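Local coordinates for protein SOXA (Paracoccus denitrificans, PDB 2C1D) that carries two c-type hemes and, paired with SoxX, joins thiosulfate to a cysteine of the carrier protein SoxY in bacterial sulfur oxidation, at residues E167-R172 against N182-N187; I109-V114 against T217-F222; L7-D12 against Q144-A149. One frame throughout, in Å; residues are numbered along the deposited sequence.

Interaction 1: residues E167-R172 against N182-N187; sequences EIYYTR and NCHEDN. With HEC (heme c), chain J.
Tyr170 brings the hydroxyl end of its ring against the Glu185 carboxylate, OE1 at the ring edge, the planes 63° apart, and its OH donates to Glu185 OE2 at 2.6 Å, which accepts on its syn lone pair, on the side of OE1. A water closes the ring of bonds, giving one proton to Tyr170 OH and another to Glu185 OE1 at 2.6 Å. Glu185 reaches that far because CG stands anti to the backbone N (chi1 -176°) and the chain beyond is extended. Arg251, on helix 239-251, bonds to the phenol and forms a salt bridge with Glu185 OE2, so the short bond lies in a polar cluster that probably favours a charged carboxylate. A phenylalanine in place of Tyr170 would probably leave Glu185 OE2 without its phenol donor and the water without one of its two acceptors. Beside it, Tyr169 packs CD2 over one face of the Tyr170 ring, 3.8 Å above the plane, and brings its OH to 3.5 Å from His184 CB. The same OH shares a water with the backbone O of His184, weakly on that side. The amide end of Asn182 stands over one face of the Arg172 guanidinium, steeply tilted to it; NE bonds to Glu177 O and the two terminal nitrogens to carbonyl oxygens of the SoxX chain. His184 NE2 binds the heme iron at 2.0 Å, while ND1 gives its proton to Ser198 O, a second-shell bond that fixes the imidazole's rotation. With Cys180 and Cys183, His184 forms the Cys-X-X-Cys-His heme-binding motif of c-type cytochromes, packed here against helix 159-170.

Interaction 2: residues I109-V114 against T217-F222; sequences IMEDYV and TAQHRF. With HEC (heme c), chain I.
Ile109 meets Gln219 from the opposite direction, and all direct contacts between the two helix starts are of van der Waals kind. Ile109 CD1 rests 3.7 Å from Gln219 CG. Glu111 folds at chi2 (91°) and brings OE2 to 3.7 Å from Gln219 CG and 3.9 Å from Thr217 CB. Against the first heme, one face of the Tyr113 ring meets the propionate arm, CAA 3.4 Å above its plane.

The polar link runs through water. One molecule donates to Glu111 OE2 at 2.7 Å and accepts from Thr217 OG1 at 2.8 Å; a second, which accepts from Gln219 N at 3.1 Å, probably donates to the same oxygen, though other acceptors compete. This buried oxygen is tied to the N-terminal turn of the facing helix, whose dipole probably favours its negative charge.

Thr217 is the N-cap of helix 218-223, its OG1 accepting from His220 N; at the start of helix 110-122, Asp112 OD2 accepts from Ile109 N and forms a salt bridge with Lys242.

Helix 110-122 of one cytochrome c domain thus meets helix 218-223 of the other. Helix 239-251 flanks both, touching Ile109 and Gln219, and helix 132-143 packs on Met110 and Glu111.

Interaction 3: residues L7-D12 against Q144-A149; sequences LVIETD and QSRGMA
Segment 7-12, strand 7-9 and the loop after it, and the loop carrying a type II beta turn from Ser145 to Met148 meet through side chains, the turn being closed by Met148 N bonding to Ser145 O at 2.9 Å. Gly147 takes the third position of that turn with a positive phi of 87°, where a CB would be jammed against the carbonyl O of Arg146. Arg146 sends its side chain out toward the strand: CG is anti to the backbone N (chi1 177°), and a bend at chi3 (70°) turns the guanidinium to face both Ile9 and Thr11, NH1 near the one and NH2 near the other. These two, separated by one residue along an extended chain, both point toward the arginine and present aliphatic groups to it. Ile9 reaches the arginine stem with CD1, 4.0 Å from Arg146 CD, while its CG2 branch lies 4.0 Å from Arg146 NH1. Thr11 comes from the opposite direction and sets CG2 3.5 Å from Arg146 NH2.

The methyls therefore pack on the arginine while its charge is answered by Asp53, which forms a salt bridge with NH2. Thr11 turns its hydroxyl to a different task, bonding to Gly14 O and Ser13 N in the link to the next strand. Asp53 also touches Ile9 and Thr11, so carboxylate, methyls and guanidinium meet. Its neighbour Asp52 is a zinc ligand whose side chain lies about 5 Å from that of Ile9. The contact joins an edge strand of the N-terminal three-stranded antiparallel sheet to the loop following helix 132-143 of the first cytochrome c domain.

Interactions 1 and 2 both reach the pocket of the second heme. Segments 182-187 and 217-222 contribute to it, the first giving an axial ligand and the second Arg221, a probable substrate-binding residue; the side chains of His184 and Arg221 are about 7 Å apart. Segment 109-114 instead puts Tyr113 beside the first heme, so interaction 2 spans the two heme domains. Its centre lies 21 Å from those of both interaction 1 and interaction 3, which are themselves 30 Å apart on opposite sides of the chain's centre. Interaction 3 touches neither heme, the side chain of Ile9 lying about 14 Å from a heme and about 9 Å from a zinc ion.

Interaction 1: residues E167-R172 against N182-N187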
loop_
_atom_site.group_PDB
_atom_site.type_symbol
_atom_site.label_atom_id
_atom_site.label_comp_id
_atom_site.label_asym_id
_atom_site.label_seq_id
_atom_site.Cartn_x
_atom_site.Cartn_y
_atom_site.Cartn_z
ATOM N N GLU A 167 5.173 -8.297 -11.893
ATOM C CA GLU A 167 6.567 -8.287 -11.442
ATOM C C GLU A 167 6.805 -7.222 -10.342
ATOM O O GLU A 167 7.454 -7.499 -9.338
ATOM C CB GLU A 167 7.511 -8.085 -12.647
ATOM C CG GLU A 167 8.959 -8.474 -12.381
ATOM C CD GLU A 167 9.953 -7.840 -13.341
ATOM O OE1 GLU A 167 9.552 -7.347 -14.431
ATOM O OE2 GLU A 167 11.160 -7.829 -12.991
ATOM N N ILE A 168 6.271 -6.021 -10.548
ATOM C CA ILE A 168 6.374 -4.926 -9.576
ATOM C C ILE A 168 5.746 -5.368 -8.258
ATOM O O ILE A 168 6.352 -5.195 -7.212
ATOM C CB ILE A 168 5.693 -3.620 -10.141
ATOM C CG1 ILE A 168 6.448 -3.153 -11.383
ATOM C CG2 ILE A 168 5.591 -2.490 -9.078
ATOM C CD1 ILE A 168 5.782 -2.031 -12.154
ATOM N N TYR A 169 4.556 -5.990 -8.327
ATOM C CA TYR A 169 3.782 -6.390 -7.146
ATOM C C TYR A 169 4.572 -7.287 -6.199
ATOM O O TYR A 169 4.450 -7.163 -4.973
ATOM C CB TYR A 169 2.468 -7.118 -7.538
ATOM C CG TYR A 169 1.450 -7.111 -6.411
ATOM C CD1 TYR A 169 0.643 -6.017 -6.213
ATOM C CD2 TYR A 169 1.333 -8.182 -5.526
ATOM C CE1 TYR A 169 -0.261 -5.960 -5.179
ATOM C CE2 TYR A 169 0.416 -8.140 -4.460
ATOM C CZ TYR A 169 -0.371 -7.004 -4.289
ATOM O OH TYR A 169 -1.289 -6.912 -3.261
ATOM N N TYR A 170 5.395 -8.156 -6.782
ATOM C CA TYR A 170 6.192 -9.124 -6.034
ATOM C C TYR A 170 7.666 -8.726 -5.857
ATOM O O TYR A 170 8.425 -9.468 -5.272
ATOM C CB TYR A 170 6.090 -10.485 -6.731
ATOM C CG TYR A 170 4.712 -11.072 -6.565
ATOM C CD1 TYR A 170 3.726 -10.865 -7.512
ATOM C CD2 TYR A 170 4.392 -11.788 -5.427
ATOM C CE1 TYR A 170 2.443 -11.393 -7.338
ATOM C CE2 TYR A 170 3.126 -12.298 -5.232
ATOM C CZ TYR A 170 2.155 -12.099 -6.188
ATOM O OH TYR A 170 0.910 -12.628 -5.979
ATOM N N THR A 171 8.063 -7.555 -6.338
ATOM C CA THR A 171 9.454 -7.085 -6.163
ATOM C C THR A 171 9.631 -6.480 -4.798
ATOM O O THR A 171 8.817 -5.665 -4.358
ATOM C CB THR A 171 9.828 -6.081 -7.257
ATOM O OG1 THR A 171 9.873 -6.756 -8.507
ATOM C CG2 THR A 171 11.288 -5.554 -7.087
ATOM N N ARG A 172 10.699 -6.870 -4.112
ATOM C CA ARG A 172 10.872 -6.455 -2.733
ATOM C C ARG A 172 11.751 -5.232 -2.748
ATOM O O ARG A 172 12.970 -5.342 -2.868
ATOM C CB ARG A 172 11.480 -7.574 -1.906
ATOM C CG ARG A 172 10.545 -8.771 -1.791
ATOM C CD ARG A 172 11.097 -9.909 -1.011
ATOM N NE ARG A 172 11.196 -9.544 0.394
ATOM C CZ ARG A 172 11.272 -10.385 1.389
ATOM N NH1 ARG A 172 11.243 -11.708 1.176
ATOM N NH2 ARG A 172 11.359 -9.905 2.623
ATOM N N ASN A 182 4.270 -9.009 0.327
ATOM C CA ASN A 182 4.684 -9.271 1.703
ATOM C C ASN A 182 3.650 -8.772 2.714
ATOM O O ASN A 182 3.387 -9.432 3.693
ATOM C CB ASN A 182 6.029 -8.602 2.041
ATOM C CG ASN A 182 7.209 -9.339 1.462
ATOM O OD1 ASN A 182 7.270 -10.576 1.496
ATOM N ND2 ASN A 182 8.121 -8.610 0.892
ATOM N N CYS A 183 3.109 -7.576 2.493
ATOM C CA CYS A 183 2.120 -7.006 3.391
ATOM C C CYS A 183 0.678 -7.420 3.085
ATOM O O CYS A 183 -0.022 -7.920 3.977
ATOM C CB CYS A 183 2.248 -5.496 3.388
ATOM S SG CYS A 183 3.807 -4.998 4.135
ATOM N N HIS A 184 0.266 -7.256 1.831
ATOM C CA HIS A 184 -1.126 -7.439 1.412
ATOM C C HIS A 184 -1.533 -8.868 1.057
ATOM O O HIS A 184 -2.723 -9.179 1.051
ATOM C CB HIS A 184 -1.432 -6.517 0.261
ATOM C CG HIS A 184 -1.375 -5.088 0.675
ATOM N ND1 HIS A 184 -2.044 -4.634 1.787
ATOM C CD2 HIS A 184 -0.704 -4.029 0.175
ATOM C CE1 HIS A 184 -1.795 -3.347 1.947
ATOM N NE2 HIS A 184 -0.967 -2.961 0.994
ATOM N N GLU A 185 -0.554 -9.719 0.779
ATOM C CA GLU A 185 -0.840 -11.123 0.487
ATOM C C GLU A 185 -0.464 -11.996 1.696
ATOM O O GLU A 185 -1.322 -12.695 2.264
ATOM C CB GLU A 185 -0.132 -11.534 -0.810
ATOM C CG GLU A 185 -0.424 -12.947 -1.297
ATOM C CD GLU A 185 0.204 -13.230 -2.651
ATOM O OE1 GLU A 185 1.060 -14.137 -2.718
ATOM O OE2 GLU A 185 -0.131 -12.545 -3.646
ATOM N N ASP A 186 0.791 -11.910 2.149
ATOM C CA ASP A 186 1.254 -12.775 3.242
ATOM C C ASP A 186 0.659 -12.402 4.570
ATOM O O ASP A 186 0.572 -13.246 5.453
ATOM C CB ASP A 186 2.782 -12.721 3.389
ATOM C CG ASP A 186 3.507 -13.300 2.204
ATOM O OD1 ASP A 186 2.869 -13.981 1.352
ATOM O OD2 ASP A 186 4.727 -13.101 2.033
ATOM N N ASN A 187 0.275 -11.138 4.742
ATOM C CA ASN A 187 -0.104 -10.652 6.059
ATOM C C ASN A 187 -1.474 -9.969 6.170
ATOM O O ASN A 187 -1.741 -9.302 7.163
ATOM C CB ASN A 187 0.991 -9.744 6.624
ATOM C CG ASN A 187 2.184 -10.518 7.114
ATOM O OD1 ASN A 187 2.112 -11.190 8.147
ATOM N ND2 ASN A 187 3.277 -10.467 6.361
HETATM FE FE HEC J . -0.121 -1.096 0.905
HETATM C CHA HEC J . -3.031 0.239 2.100
HETATM C CHB HEC J . -1.509 -1.064 -2.270
HETATM C CHC HEC J . 2.782 -2.272 -0.355
HETATM C CHD HEC J . 1.039 -1.593 4.058
HETATM N NA HEC J . -1.960 -0.516 0.072
HETATM C C1A HEC J . -3.014 0.009 0.760
HETATM C C2A HEC J . -4.085 0.249 -0.168
HETATM C C3A HEC J . -3.644 -0.116 -1.391
HETATM C C4A HEC J . -2.303 -0.609 -1.253
HETATM C CMA HEC J . -4.392 -0.039 -2.721
HETATM C CAA HEC J . -5.480 0.826 0.178
HETATM C CBA HEC J . -6.488 -0.334 0.272
HETATM C CGA HEC J . -7.899 0.179 0.538
HETATM O O1A HEC J . -8.816 -0.667 0.639
HETATM O O2A HEC J . -8.112 1.429 0.673
HETATM N NB HEC J . 0.502 -1.566 -0.919
HETATM C C1B HEC J . -0.187 -1.440 -2.115
HETATM C C2B HEC J . 0.716 -1.709 -3.190
HETATM C C3B HEC J . 1.889 -2.057 -2.673
HETATM C C4B HEC J . 1.785 -1.942 -1.245
HETATM C CMB HEC J . 0.324 -1.707 -4.670
HETATM C CAB HEC J . 3.161 -2.438 -3.461
HETATM C CBB HEC J . 3.565 -1.410 -4.270
HETATM N NC HEC J . 1.611 -1.820 1.718
HETATM C C1C HEC J . 2.678 -2.279 1.012
HETATM C C2C HEC J . 3.725 -2.666 1.937
HETATM C C3C HEC J . 3.244 -2.485 3.182
HETATM C C4C HEC J . 1.894 -1.954 3.033
HETATM C CMC HEC J . 5.088 -3.209 1.452
HETATM C CAC HEC J . 3.849 -2.735 4.605
HETATM C CBC HEC J . 5.112 -2.454 4.957
HETATM N ND HEC J . -0.850 -0.732 2.736
HETATM C C1D HEC J . -0.186 -1.015 3.933
HETATM C C2D HEC J . -0.999 -0.588 5.055
HETATM C C3D HEC J . -2.249 -0.010 4.438
HETATM C C4D HEC J . -2.072 -0.144 3.010
HETATM C CMD HEC J . -0.682 -0.685 6.559
HETATM C CAD HEC J . -3.491 0.555 5.171
HETATM C CBD HEC J . -4.324 -0.638 5.675
HETATM C CGD HEC J . -5.005 -1.397 4.553
HETATM O O1D HEC J . -4.469 -2.389 4.013
HETATM O O2D HEC J . -6.119 -1.041 4.160
HETATM O O HOH W 1 -2.930 -8.901 -2.051
HETATM O O HOH W 2 0.964 -15.606 -4.845
#

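Interaction 2: residues I109-V114 against T217-F222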
loop_
_atom_site.group_PDB
_atom_site.type_symbol
_atom_site.label_atom_id
_atom_site.label_comp_id
_atom_site.label_asym_id
_atom_site.label_seq_id
_atom_site.Cartn_x
_atom_site.Cartn_y
_atom_site.Cartn_z
ATOM N N ILE A 109 -5.036 4.463 -17.955
ATOM C CA ILE A 109 -5.712 4.635 -16.677
ATOM C C ILE A 109 -6.662 5.787 -16.892
ATOM O O ILE A 109 -6.587 6.469 -17.908
ATOM C CB ILE A 109 -4.731 4.903 -15.496
ATOM C CG1 ILE A 109 -3.934 6.203 -15.685
ATOM C CG2 ILE A 109 -3.800 3.727 -15.351
ATOM C CD1 ILE A 109 -2.942 6.516 -14.581
ATOM N N MET A 110 -7.552 6.009 -15.944
ATOM C CA MET A 110 -8.639 6.936 -16.140
ATOM C C MET A 110 -8.099 8.324 -16.347
ATOM O O MET A 110 -8.628 9.082 -17.165
ATOM C CB MET A 110 -9.604 6.906 -14.959
ATOM C CG MET A 110 -10.940 7.630 -15.234
ATOM S SD MET A 110 -11.926 6.769 -16.474
ATOM C CE MET A 110 -12.488 5.437 -15.512
ATOM N N GLU A 111 -7.031 8.644 -15.615
ATOM C CA GLU A 111 -6.349 9.920 -15.706
ATOM C C GLU A 111 -5.923 10.214 -17.159
ATOM O O GLU A 111 -5.958 11.361 -17.593
ATOM C CB GLU A 111 -5.110 9.931 -14.795
ATOM C CG GLU A 111 -5.393 9.974 -13.304
ATOM C CD GLU A 111 -5.500 8.609 -12.652
ATOM O OE1 GLU A 111 -5.953 7.639 -13.313
ATOM O OE2 GLU A 111 -5.166 8.508 -11.456
ATOM N N ASP A 112 -5.517 9.186 -17.901
ATOM C CA ASP A 112 -5.143 9.393 -19.297
ATOM C C ASP A 112 -6.345 9.763 -20.160
ATOM O O ASP A 112 -6.207 10.581 -21.031
ATOM C CB ASP A 112 -4.487 8.169 -19.904
ATOM C CG ASP A 112 -3.217 7.775 -19.205
ATOM O OD1 ASP A 112 -2.366 8.658 -18.907
ATOM O OD2 ASP A 112 -2.990 6.574 -18.953
ATOM N N TYR A 113 -7.512 9.139 -19.974
ATOM C CA TYR A 113 -8.674 9.554 -20.778
ATOM C C TYR A 113 -9.075 10.982 -20.449
ATOM O O TYR A 113 -9.363 11.775 -21.342
ATOM C CB TYR A 113 -9.877 8.638 -20.554
ATOM C CG TYR A 113 -9.853 7.296 -21.252
ATOM C CD1 TYR A 113 -10.165 6.129 -20.557
ATOM C CD2 TYR A 113 -9.567 7.196 -22.606
ATOM C CE1 TYR A 113 -10.160 4.900 -21.179
ATOM C CE2 TYR A 113 -9.570 5.970 -23.258
ATOM C CZ TYR A 113 -9.865 4.823 -22.537
ATOM O OH TYR A 113 -9.881 3.613 -23.173
ATOM N N VAL A 114 -9.091 11.327 -19.168
ATOM C CA VAL A 114 -9.516 12.661 -18.777
ATOM C C VAL A 114 -8.547 13.659 -19.425
ATOM O O VAL A 114 -8.975 14.577 -20.087
ATOM C CB VAL A 114 -9.578 12.829 -17.233
ATOM C CG1 VAL A 114 -9.862 14.244 -16.859
ATOM C CG2 VAL A 114 -10.656 11.890 -16.630
ATOM N N THR A 217 -6.112 8.960 -5.167
ATOM C CA THR A 217 -6.177 8.028 -6.305
ATOM C C THR A 217 -5.291 6.824 -6.054
ATOM O O THR A 217 -4.371 6.867 -5.211
ATOM C CB THR A 217 -5.715 8.713 -7.598
ATOM O OG1 THR A 217 -4.363 9.178 -7.434
ATOM C CG2 THR A 217 -6.546 9.993 -7.902
ATOM N N ALA A 218 -5.530 5.748 -6.800
ATOM C CA ALA A 218 -4.674 4.581 -6.683
ATOM C C ALA A 218 -3.230 4.926 -7.037
ATOM O O ALA A 218 -2.320 4.385 -6.438
ATOM C CB ALA A 218 -5.183 3.449 -7.550
ATOM N N GLN A 219 -3.022 5.835 -7.993
ATOM C CA GLN A 219 -1.671 6.201 -8.413
ATOM C C GLN A 219 -0.937 6.832 -7.239
ATOM O O GLN A 219 0.223 6.520 -6.977
ATOM C CB GLN A 219 -1.673 7.176 -9.608
ATOM C CG GLN A 219 -2.035 6.552 -10.971
ATOM C CD GLN A 219 -1.133 5.439 -11.371
ATOM O OE1 GLN A 219 -1.575 4.285 -11.588
ATOM N NE2 GLN A 219 0.126 5.750 -11.499
ATOM N N HIS A 220 -1.626 7.681 -6.494
ATOM C CA HIS A 220 -0.986 8.346 -5.374
ATOM C C HIS A 220 -0.739 7.376 -4.207
ATOM O O HIS A 220 0.268 7.482 -3.515
ATOM C CB HIS A 220 -1.800 9.546 -4.918
ATOM C CG HIS A 220 -1.173 10.297 -3.780
ATOM N ND1 HIS A 220 -0.248 11.298 -3.970
ATOM C CD2 HIS A 220 -1.316 10.169 -2.437
ATOM C CE1 HIS A 220 0.139 11.772 -2.796
ATOM N NE2 HIS A 220 -0.487 11.094 -1.851
ATOM N N ARG A 221 -1.649 6.430 -3.996
ATOM C CA ARG A 221 -1.450 5.411 -2.962
ATOM C C ARG A 221 -0.163 4.618 -3.215
ATOM O O ARG A 221 0.717 4.508 -2.327
ATOM C CB ARG A 221 -2.636 4.463 -2.881
ATOM C CG ARG A 221 -2.773 3.813 -1.486
ATOM C CD ARG A 221 -3.146 4.828 -0.434
ATOM N NE ARG A 221 -3.689 4.276 0.794
ATOM C CZ ARG A 221 -2.983 3.889 1.857
ATOM N NH1 ARG A 221 -1.655 3.958 1.890
ATOM N NH2 ARG A 221 -3.623 3.438 2.909
ATOM N N PHE A 222 -0.040 4.114 -4.435
ATOM C CA PHE A 222 1.160 3.402 -4.876
ATOM C C PHE A 222 2.452 4.177 -4.649
ATOM O O PHE A 222 3.449 3.605 -4.213
ATOM C CB PHE A 222 1.060 3.067 -6.366
ATOM C CG PHE A 222 -0.078 2.151 -6.731
ATOM C CD1 PHE A 222 -0.450 2.018 -8.065
ATOM C CD2 PHE A 222 -0.809 1.453 -5.769
ATOM C CE1 PHE A 222 -1.499 1.166 -8.445
ATOM C CE2 PHE A 222 -1.839 0.616 -6.141
ATOM C CZ PHE A 222 -2.182 0.464 -7.489
HETATM FE FE HEC I . -14.179 13.298 -23.566
HETATM C CHA HEC I . -13.446 10.050 -24.649
HETATM C CHB HEC I . -13.977 12.278 -20.388
HETATM C CHC HEC I . -14.564 16.524 -22.622
HETATM C CHD HEC I . -15.121 14.100 -26.774
HETATM N NA HEC I . -13.807 11.495 -22.705
HETATM C C1A HEC I . -13.544 10.286 -23.303
HETATM C C2A HEC I . -13.332 9.312 -22.273
HETATM C C3A HEC I . -13.478 9.934 -21.097
HETATM C C4A HEC I . -13.753 11.330 -21.343
HETATM C CMA HEC I . -13.338 9.318 -19.700
HETATM C CAA HEC I . -13.004 7.829 -22.533
HETATM C CBA HEC I . -14.272 7.168 -23.039
HETATM C CGA HEC I . -14.071 5.749 -23.548
HETATM O O1A HEC I . -12.953 5.361 -23.956
HETATM O O2A HEC I . -15.105 5.027 -23.536
HETATM N NB HEC I . -14.290 14.234 -21.802
HETATM C C1B HEC I . -14.078 13.632 -20.584
HETATM C C2B HEC I . -13.960 14.688 -19.588
HETATM C C3B HEC I . -14.131 15.864 -20.203
HETATM C C4B HEC I . -14.346 15.598 -21.619
HETATM C CMB HEC I . -13.764 14.448 -18.077
HETATM C CAB HEC I . -14.089 17.278 -19.536
HETATM C CBB HEC I . -12.926 17.478 -18.841
HETATM N NC HEC I . -14.773 15.003 -24.550
HETATM C C1C HEC I . -14.772 16.251 -23.970
HETATM C C2C HEC I . -15.167 17.202 -24.992
HETATM C C3C HEC I . -15.205 16.555 -26.182
HETATM C C4C HEC I . -15.042 15.140 -25.891
HETATM C CMC HEC I . -15.126 18.732 -24.778
HETATM C CAC HEC I . -15.534 17.143 -27.597
HETATM C CBC HEC I . -14.839 18.211 -28.048
HETATM N ND HEC I . -14.267 12.222 -25.411
HETATM C C1D HEC I . -14.640 12.819 -26.613
HETATM C C2D HEC I . -14.418 11.881 -27.696
HETATM C C3D HEC I . -13.872 10.623 -27.043
HETATM C C4D HEC I . -13.824 10.924 -25.621
HETATM C CMD HEC I . -14.663 12.073 -29.204
HETATM C CAD HEC I . -13.460 9.313 -27.733
HETATM C CBD HEC I . -14.657 8.417 -27.836
HETATM C CGD HEC I . -14.274 7.043 -28.380
HETATM O O1D HEC I . -15.146 6.390 -29.029
HETATM O O2D HEC I . -13.124 6.614 -28.143
HETATM O O HOH W 3 -3.547 9.972 -9.943
HETATM O O HOH W 4 -5.288 6.085 -10.112
#

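Interaction 3: residues L7-D12 against Q144-A149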
loop_
_atom_site.group_PDB
_atom_site.type_symbol
_atom_site.label_atom_id
_atom_site.label_comp_id
_atom_site.label_asym_id
_atom_site.label_seq_id
_atom_site.Cartn_x
_atom_site.Cartn_y
_atom_site.Cartn_z
ATOM N N LEU A 7 -22.427 -4.773 2.917
ATOM C CA LEU A 7 -22.507 -3.370 2.533
ATOM C C LEU A 7 -23.585 -3.132 1.471
ATOM O O LEU A 7 -23.495 -3.612 0.340
ATOM C CB LEU A 7 -21.132 -2.857 2.046
ATOM C CG LEU A 7 -21.064 -1.422 1.508
ATOM C CD1 LEU A 7 -21.687 -0.410 2.477
ATOM C CD2 LEU A 7 -19.610 -1.040 1.200
ATOM N N VAL A 8 -24.592 -2.359 1.858
ATOM C CA VAL A 8 -25.670 -1.927 0.990
ATOM C C VAL A 8 -25.764 -0.434 1.249
ATOM O O VAL A 8 -26.035 -0.003 2.363
ATOM C CB VAL A 8 -26.999 -2.630 1.344
ATOM C CG1 VAL A 8 -28.101 -2.201 0.405
ATOM C CG2 VAL A 8 -26.833 -4.149 1.266
ATOM N N ILE A 9 -25.491 0.360 0.233
ATOM C CA ILE A 9 -25.419 1.789 0.390
ATOM C C ILE A 9 -26.811 2.369 0.213
ATOM O O ILE A 9 -27.477 2.062 -0.764
ATOM C CB ILE A 9 -24.421 2.399 -0.631
ATOM C CG1 ILE A 9 -23.033 1.729 -0.506
ATOM C CG2 ILE A 9 -24.315 3.898 -0.412
ATOM C CD1 ILE A 9 -21.990 2.217 -1.505
ATOM N N GLU A 10 -27.257 3.192 1.159
ATOM C CA GLU A 10 -28.446 4.019 0.946
ATOM C C GLU A 10 -28.116 5.191 0.043
ATOM O O GLU A 10 -27.214 5.948 0.327
ATOM C CB GLU A 10 -28.999 4.574 2.263
ATOM C CG GLU A 10 -29.473 3.522 3.238
ATOM C CD GLU A 10 -30.282 4.092 4.384
ATOM O OE1 GLU A 10 -30.814 3.259 5.126
ATOM O OE2 GLU A 10 -30.383 5.343 4.547
ATOM N N THR A 11 -28.885 5.353 -1.030
ATOM C CA THR A 11 -28.682 6.443 -1.973
ATOM C C THR A 11 -29.984 7.160 -2.326
ATOM O O THR A 11 -31.068 6.789 -1.875
ATOM C CB THR A 11 -28.046 5.918 -3.276
ATOM O OG1 THR A 11 -29.070 5.417 -4.150
ATOM C CG2 THR A 11 -27.123 4.730 -3.022
ATOM N N ASP A 12 -29.842 8.170 -3.173
ATOM C CA ASP A 12 -30.959 8.965 -3.694
ATOM C C ASP A 12 -31.854 8.225 -4.667
ATOM O O ASP A 12 -32.988 8.644 -4.885
ATOM C CB ASP A 12 -30.436 10.238 -4.381
ATOM C CG ASP A 12 -30.397 11.417 -3.449
ATOM O OD1 ASP A 12 -29.828 12.476 -3.834
ATOM O OD2 ASP A 12 -30.904 11.375 -2.300
ATOM N N GLN A 144 -20.259 6.273 -11.725
ATOM C CA GLN A 144 -21.092 5.815 -12.834
ATOM C C GLN A 144 -20.980 4.294 -13.061
ATOM O O GLN A 144 -21.701 3.728 -13.877
ATOM C CB GLN A 144 -20.757 6.607 -14.100
ATOM C CG GLN A 144 -20.668 8.163 -13.911
ATOM C CD GLN A 144 -21.850 8.776 -13.174
ATOM O OE1 GLN A 144 -21.681 9.585 -12.242
ATOM N NE2 GLN A 144 -23.027 8.423 -13.589
ATOM N N SER A 145 -20.108 3.634 -12.315
ATOM C CA SER A 145 -20.026 2.183 -12.327
ATOM C C SER A 145 -20.284 1.566 -10.948
ATOM O O SER A 145 -20.084 0.371 -10.739
ATOM C CB SER A 145 -18.642 1.758 -12.815
ATOM O OG SER A 145 -18.457 2.055 -14.176
ATOM N N ARG A 146 -20.723 2.357 -9.985
ATOM C CA ARG A 146 -20.931 1.801 -8.632
ATOM C C ARG A 146 -21.903 0.619 -8.633
ATOM O O ARG A 146 -22.979 0.655 -9.278
ATOM C CB ARG A 146 -21.372 2.896 -7.654
ATOM C CG ARG A 146 -21.683 2.414 -6.240
ATOM C CD ARG A 146 -21.791 3.511 -5.235
ATOM N NE ARG A 146 -22.987 4.333 -5.434
ATOM C CZ ARG A 146 -23.327 5.352 -4.631
ATOM N NH1 ARG A 146 -22.562 5.672 -3.602
ATOM N NH2 ARG A 146 -24.444 6.050 -4.858
ATOM N N GLY A 147 -21.506 -0.448 -7.939
ATOM C CA GLY A 147 -22.268 -1.680 -7.916
ATOM C C GLY A 147 -21.977 -2.677 -9.020
ATOM O O GLY A 147 -22.363 -3.861 -8.921
ATOM N N MET A 148 -21.324 -2.217 -10.091
ATOM C CA MET A 148 -20.910 -3.104 -11.149
ATOM C C MET A 148 -19.690 -3.881 -10.722
ATOM O O MET A 148 -18.842 -3.378 -9.962
ATOM C CB MET A 148 -20.620 -2.319 -12.413
ATOM C CG MET A 148 -21.874 -1.632 -12.966
ATOM S SD MET A 148 -21.454 -0.675 -14.412
ATOM C CE MET A 148 -22.909 0.168 -14.727
ATOM N N ALA A 149 -19.602 -5.117 -11.197
ATOM C CA ALA A 149 -18.458 -5.940 -10.897
ATOM C C ALA A 149 -17.222 -5.417 -11.632
ATOM O O ALA A 149 -17.267 -5.151 -12.839
ATOM C CB ALA A 149 -18.723 -7.367 -11.312
#